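Local coordinates for RagA protein (Porphyromonas gingivalis, PDB 6SLN), which probably imports peptides across the outer membrane, as a TonB-dependent receptor with a plug domain inside a beta-barrel, at residues A[235-249]-A[391-403]. Numbering follows the deposited sequence.
Sequences PLDNMMTGDELLDFQ and TFGVLTMPRYYNP
Tyr400 lies along the first two turns of helix 242-252, and its hydroxyl donates to Gln249 OE1 (OH to OE1, 2.7 Å), meeting a lone pair in the amide's carbonyl plane. The two side chains come from opposite directions, amide and ring planes 46° apart, while Gln249 NE2 is taken by Met886 O. With chi1 at 46°, CG of Tyr400 sits between its backbone N and carbonyl carbon, with Gly242 O at the ring edge. The Leu245 side chain meets that of Tyr400 at about a right angle and puts CD2 on Pro398 CB (3.7 Å). The contact joins two separate long loops, one between barrel strands 218-230 and 309-322, the other between 363-377 and 435-450. At the other end, Leu395 CD2 packs against Pro235 CB (3.9 Å) and Leu236 CG, and Leu236 CD2 reaches Val394 CG1. Between these two packed ends the joint is wetter. Arg399 lies against Gly242 and Leu236 but turns its guanidinium back on its own segment, NH1 and NH2 both gripping Val394 O and NH1 also reaching Met397 O. Its polar links to 235-249 run through two waters: one from NE to Met240 O, a second from the backbone N of Arg399 to Thr241 O, both donating weakly.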
loop_
_atom_site.group_PDB
_atom_site.type_symbol
_atom_site.label_atom_id
_atom_site.label_comp_id
_atom_site.label_asym_id
_atom_site.label_seq_id
_atom_site.Cartn_x
_atom_site.Cartn_y
_atom_site.Cartn_z
ATOM N N PRO A 235 7.562 -6.852 -43.718
ATOM C CA PRO A 235 8.831 -7.314 -43.131
ATOM C C PRO A 235 8.939 -8.816 -43.080
ATOM O O PRO A 235 10.053 -9.347 -43.013
ATOM C CB PRO A 235 8.808 -6.715 -41.713
ATOM C CG PRO A 235 7.972 -5.521 -41.829
ATOM C CD PRO A 235 6.908 -5.853 -42.845
ATOM N N LEU A 236 7.815 -9.523 -43.088
ATOM C CA LEU A 236 7.871 -10.976 -43.021
ATOM C C LEU A 236 8.277 -11.602 -44.352
ATOM O O LEU A 236 8.918 -12.657 -44.353
ATOM C CB LEU A 236 6.526 -11.522 -42.550
ATOM C CG LEU A 236 6.332 -11.215 -41.069
ATOM C CD1 LEU A 236 5.066 -10.405 -40.810
ATOM C CD2 LEU A 236 6.337 -12.496 -40.298
ATOM N N ASP A 237 7.960 -10.942 -45.476
ATOM C CA ASP A 237 8.108 -11.554 -46.800
ATOM C C ASP A 237 9.513 -12.098 -47.015
ATOM O O ASP A 237 9.689 -13.227 -47.487
ATOM C CB ASP A 237 7.767 -10.538 -47.898
ATOM C CG ASP A 237 6.285 -10.121 -47.901
ATOM O OD1 ASP A 237 5.505 -10.556 -47.022
ATOM O OD2 ASP A 237 5.898 -9.331 -48.795
ATOM N N ASN A 238 10.518 -11.328 -46.622
ATOM C CA ASN A 238 11.904 -11.532 -47.013
ATOM C C ASN A 238 12.719 -12.320 -45.993
ATOM O O ASN A 238 13.934 -12.469 -46.188
ATOM C CB ASN A 238 12.564 -10.171 -47.233
ATOM C CG ASN A 238 12.177 -9.163 -46.138
ATOM O OD1 ASN A 238 11.139 -8.494 -46.231
ATOM N ND2 ASN A 238 12.991 -9.083 -45.083
ATOM N N MET A 239 12.102 -12.802 -44.910
ATOM C CA MET A 239 12.883 -13.510 -43.903
ATOM C C MET A 239 13.147 -14.959 -44.336
ATOM O O MET A 239 12.381 -15.571 -45.092
ATOM C CB MET A 239 12.189 -13.477 -42.526
ATOM C CG MET A 239 11.999 -12.070 -41.901
ATOM S SD MET A 239 13.525 -11.134 -41.618
ATOM C CE MET A 239 14.348 -12.228 -40.450
ATOM N N MET A 240 14.268 -15.491 -43.850
ATOM C CA MET A 240 14.644 -16.861 -44.134
ATOM C C MET A 240 13.571 -17.821 -43.638
ATOM O O MET A 240 12.907 -17.590 -42.624
ATOM C CB MET A 240 15.979 -17.209 -43.470
ATOM C CG MET A 240 17.235 -16.771 -44.207
ATOM S SD MET A 240 18.667 -17.126 -43.170
ATOM C CE MET A 240 19.998 -16.449 -44.149
ATOM N N THR A 241 13.405 -18.905 -44.380
ATOM C CA THR A 241 12.573 -20.011 -43.946
ATOM C C THR A 241 13.325 -20.832 -42.902
ATOM O O THR A 241 14.457 -20.511 -42.520
ATOM C CB THR A 241 12.179 -20.872 -45.138
ATOM O OG1 THR A 241 13.369 -21.370 -45.755
ATOM C CG2 THR A 241 11.377 -20.058 -46.142
ATOM N N GLY A 242 12.682 -21.897 -42.423
ATOM C CA GLY A 242 13.325 -22.783 -41.483
ATOM C C GLY A 242 14.531 -23.421 -42.135
ATOM O O GLY A 242 15.652 -23.333 -41.613
ATOM N N ASP A 243 14.313 -24.062 -43.289
ATOM C CA ASP A 243 15.402 -24.772 -43.951
ATOM C C ASP A 243 16.549 -23.827 -44.238
ATOM O O ASP A 243 17.706 -24.114 -43.911
ATOM C CB ASP A 243 14.923 -25.431 -45.251
ATOM C CG ASP A 243 14.065 -26.660 -45.008
ATOM O OD1 ASP A 243 14.128 -27.232 -43.898
ATOM O OD2 ASP A 243 13.304 -27.040 -45.928
ATOM N N GLU A 244 16.233 -22.673 -44.826
ATOM C CA GLU A 244 17.264 -21.722 -45.221
ATOM C C GLU A 244 18.106 -21.289 -44.030
ATOM O O GLU A 244 19.342 -21.283 -44.108
ATOM C CB GLU A 244 16.620 -20.523 -45.901
ATOM C CG GLU A 244 16.074 -20.848 -47.242
ATOM C CD GLU A 244 15.347 -19.693 -47.857
ATOM O OE1 GLU A 244 14.758 -18.878 -47.102
ATOM O OE2 GLU A 244 15.355 -19.615 -49.101
ATOM N N LEU A 245 17.454 -20.913 -42.921
ATOM C CA LEU A 245 18.197 -20.523 -41.727
ATOM C C LEU A 245 19.103 -21.649 -41.255
ATOM O O LEU A 245 20.287 -21.427 -40.980
ATOM C CB LEU A 245 17.245 -20.110 -40.603
ATOM C CG LEU A 245 17.988 -19.852 -39.289
ATOM C CD1 LEU A 245 19.037 -18.763 -39.509
ATOM C CD2 LEU A 245 17.031 -19.480 -38.189
ATOM N N LEU A 246 18.565 -22.875 -41.161
ATOM C CA LEU A 246 19.378 -23.991 -40.683
ATOM C C LEU A 246 20.570 -24.244 -41.598
ATOM O O LEU A 246 21.691 -24.462 -41.127
ATOM C CB LEU A 246 18.530 -25.251 -40.543
ATOM C CG LEU A 246 19.297 -26.539 -40.213
ATOM C CD1 LEU A 246 20.119 -26.354 -38.956
ATOM C CD2 LEU A 246 18.335 -27.710 -40.038
ATOM N N ASP A 247 20.362 -24.205 -42.908
ATOM C CA ASP A 247 21.501 -24.373 -43.803
ATOM C C ASP A 247 22.501 -23.250 -43.612
ATOM O O ASP A 247 23.716 -23.484 -43.586
ATOM C CB ASP A 247 21.039 -24.422 -45.256
ATOM C CG ASP A 247 22.074 -25.030 -46.165
ATOM O OD1 ASP A 247 22.595 -26.121 -45.823
ATOM O OD2 ASP A 247 22.366 -24.411 -47.214
ATOM N N PHE A 248 21.999 -22.025 -43.467
ATOM C CA PHE A 248 22.856 -20.857 -43.282
ATOM C C PHE A 248 23.747 -21.019 -42.054
ATOM O O PHE A 248 24.972 -20.919 -42.146
ATOM C CB PHE A 248 21.963 -19.620 -43.187
ATOM C CG PHE A 248 22.679 -18.350 -42.875
ATOM C CD1 PHE A 248 23.611 -17.821 -43.751
ATOM C CD2 PHE A 248 22.384 -17.654 -41.719
ATOM C CE1 PHE A 248 24.250 -16.636 -43.466
ATOM C CE2 PHE A 248 23.022 -16.462 -41.430
ATOM C CZ PHE A 248 23.954 -15.957 -42.302
ATOM N N GLN A 249 23.153 -21.340 -40.907
ATOM C CA GLN A 249 23.928 -21.481 -39.682
ATOM C C GLN A 249 24.953 -22.601 -39.786
ATOM O O GLN A 249 26.069 -22.475 -39.277
ATOM C CB GLN A 249 22.994 -21.735 -38.501
ATOM C CG GLN A 249 21.960 -20.644 -38.258
ATOM C CD GLN A 249 20.904 -21.087 -37.271
ATOM O OE1 GLN A 249 20.273 -22.141 -37.452
ATOM N NE2 GLN A 249 20.724 -20.312 -36.199
ATOM N N THR A 391 7.266 -7.678 -32.452
ATOM C CA THR A 391 7.541 -7.767 -33.881
ATOM C C THR A 391 8.978 -8.188 -34.121
ATOM O O THR A 391 9.277 -8.826 -35.133
ATOM C CB THR A 391 7.268 -6.442 -34.568
ATOM O OG1 THR A 391 7.867 -5.396 -33.796
ATOM C CG2 THR A 391 5.784 -6.202 -34.694
ATOM N N PHE A 392 9.870 -7.855 -33.194
ATOM C CA PHE A 392 11.230 -8.369 -33.255
ATOM C C PHE A 392 11.243 -9.892 -33.284
ATOM O O PHE A 392 11.936 -10.501 -34.105
ATOM C CB PHE A 392 12.034 -7.858 -32.063
ATOM C CG PHE A 392 13.347 -8.534 -31.905
ATOM C CD1 PHE A 392 14.353 -8.335 -32.829
ATOM C CD2 PHE A 392 13.570 -9.398 -30.853
ATOM C CE1 PHE A 392 15.579 -8.959 -32.692
ATOM C CE2 PHE A 392 14.790 -10.028 -30.702
ATOM C CZ PHE A 392 15.803 -9.807 -31.631
ATOM N N GLY A 393 10.504 -10.526 -32.368
ATOM C CA GLY A 393 10.485 -11.977 -32.324
ATOM C C GLY A 393 9.754 -12.582 -33.506
ATOM O O GLY A 393 10.142 -13.642 -34.007
ATOM N N VAL A 394 8.703 -11.910 -33.978
ATOM C CA VAL A 394 8.003 -12.360 -35.177
ATOM C C VAL A 394 8.982 -12.586 -36.320
ATOM O O VAL A 394 8.877 -13.572 -37.061
ATOM C CB VAL A 394 6.909 -11.350 -35.563
ATOM C CG1 VAL A 394 6.351 -11.676 -36.936
ATOM C CG2 VAL A 394 5.807 -11.346 -34.502
ATOM N N LEU A 395 9.948 -11.681 -36.485
ATOM C CA LEU A 395 10.948 -11.850 -37.529
ATOM C C LEU A 395 12.067 -12.787 -37.093
ATOM O O LEU A 395 12.518 -13.621 -37.877
ATOM C CB LEU A 395 11.542 -10.496 -37.923
ATOM C CG LEU A 395 10.604 -9.374 -38.372
ATOM C CD1 LEU A 395 11.416 -8.180 -38.819
ATOM C CD2 LEU A 395 9.635 -9.825 -39.465
ATOM N N THR A 396 12.547 -12.676 -35.864
ATOM C CA THR A 396 13.836 -13.285 -35.550
ATOM C C THR A 396 13.746 -14.687 -34.978
ATOM O O THR A 396 14.790 -15.294 -34.732
ATOM C CB THR A 396 14.640 -12.401 -34.577
ATOM O OG1 THR A 396 13.825 -12.042 -33.457
ATOM C CG2 THR A 396 15.078 -11.163 -35.294
ATOM N N MET A 397 12.562 -15.209 -34.729
ATOM C CA MET A 397 12.484 -16.568 -34.207
ATOM C C MET A 397 12.800 -17.554 -35.329
ATOM O O MET A 397 12.196 -17.466 -36.408
ATOM C CB MET A 397 11.098 -16.855 -33.595
ATOM C CG MET A 397 10.876 -16.295 -32.167
ATOM S SD MET A 397 12.100 -16.870 -30.982
ATOM C CE MET A 397 12.001 -18.641 -31.065
ATOM N N PRO A 398 13.764 -18.457 -35.141
ATOM C CA PRO A 398 13.945 -19.555 -36.096
ATOM C C PRO A 398 12.603 -20.190 -36.407
ATOM O O PRO A 398 11.825 -20.504 -35.517
ATOM C CB PRO A 398 14.864 -20.530 -35.354
ATOM C CG PRO A 398 15.603 -19.685 -34.381
ATOM C CD PRO A 398 14.649 -18.593 -33.970
ATOM N N ARG A 399 12.310 -20.338 -37.688
ATOM C CA ARG A 399 11.007 -20.846 -38.074
ATOM C C ARG A 399 10.834 -22.336 -37.791
ATOM O O ARG A 399 9.699 -22.816 -37.823
ATOM C CB ARG A 399 10.767 -20.532 -39.547
ATOM C CG ARG A 399 10.027 -19.237 -39.773
ATOM C CD ARG A 399 10.880 -18.049 -39.409
ATOM N NE ARG A 399 10.209 -16.820 -39.792
ATOM C CZ ARG A 399 9.851 -15.872 -38.942
ATOM N NH1 ARG A 399 10.113 -15.995 -37.641
ATOM N NH2 ARG A 399 9.224 -14.805 -39.402
ATOM N N TYR A 400 11.901 -23.061 -37.463
ATOM C CA TYR A 400 11.792 -24.451 -37.046
ATOM C C TYR A 400 11.485 -24.600 -35.564
ATOM O O TYR A 400 11.373 -25.732 -35.074
ATOM C CB TYR A 400 13.069 -25.230 -37.381
ATOM C CG TYR A 400 14.383 -24.563 -37.015
ATOM C CD1 TYR A 400 14.858 -24.561 -35.704
ATOM C CD2 TYR A 400 15.168 -23.963 -37.993
ATOM C CE1 TYR A 400 16.067 -23.977 -35.378
ATOM C CE2 TYR A 400 16.381 -23.367 -37.680
ATOM C CZ TYR A 400 16.829 -23.369 -36.372
ATOM O OH TYR A 400 18.045 -22.764 -36.066
ATOM N N TYR A 401 11.363 -23.493 -34.846
ATOM C CA TYR A 401 10.883 -23.493 -33.475
ATOM C C TYR A 401 9.392 -23.217 -33.513
ATOM O O TYR A 401 8.950 -22.250 -34.140
ATOM C CB TYR A 401 11.602 -22.441 -32.629
ATOM C CG TYR A 401 12.962 -22.886 -32.228
ATOM C CD1 TYR A 401 13.217 -24.219 -31.951
ATOM C CD2 TYR A 401 14.015 -21.987 -32.176
ATOM C CE1 TYR A 401 14.476 -24.641 -31.594
ATOM C CE2 TYR A 401 15.284 -22.397 -31.841
ATOM C CZ TYR A 401 15.516 -23.722 -31.546
ATOM O OH TYR A 401 16.787 -24.117 -31.185
ATOM N N ASN A 402 8.624 -24.067 -32.844
ATOM C CA ASN A 402 7.174 -24.115 -33.017
ATOM C C ASN A 402 6.500 -23.938 -31.670
ATOM O O ASN A 402 6.623 -24.826 -30.801
ATOM C CB ASN A 402 6.757 -25.440 -33.650
ATOM C CG ASN A 402 5.279 -25.507 -33.958
ATOM O OD1 ASN A 402 4.592 -24.496 -34.089
ATOM N ND2 ASN A 402 4.786 -26.701 -34.075
ATOM N N PRO A 403 5.788 -22.834 -31.451
ATOM C CA PRO A 403 5.051 -22.662 -30.193
ATOM C C PRO A 403 3.623 -23.178 -30.238
ATOM O O PRO A 403 2.867 -22.913 -29.304
ATOM C CB PRO A 403 5.069 -21.133 -30.015
ATOM C CG PRO A 403 4.961 -20.621 -31.447
ATOM C CD PRO A 403 5.623 -21.675 -32.342
HETATM O O HOH W 1 9.964 -16.080 -42.596
HETATM O O HOH W 2 13.821 -19.700 -39.762
#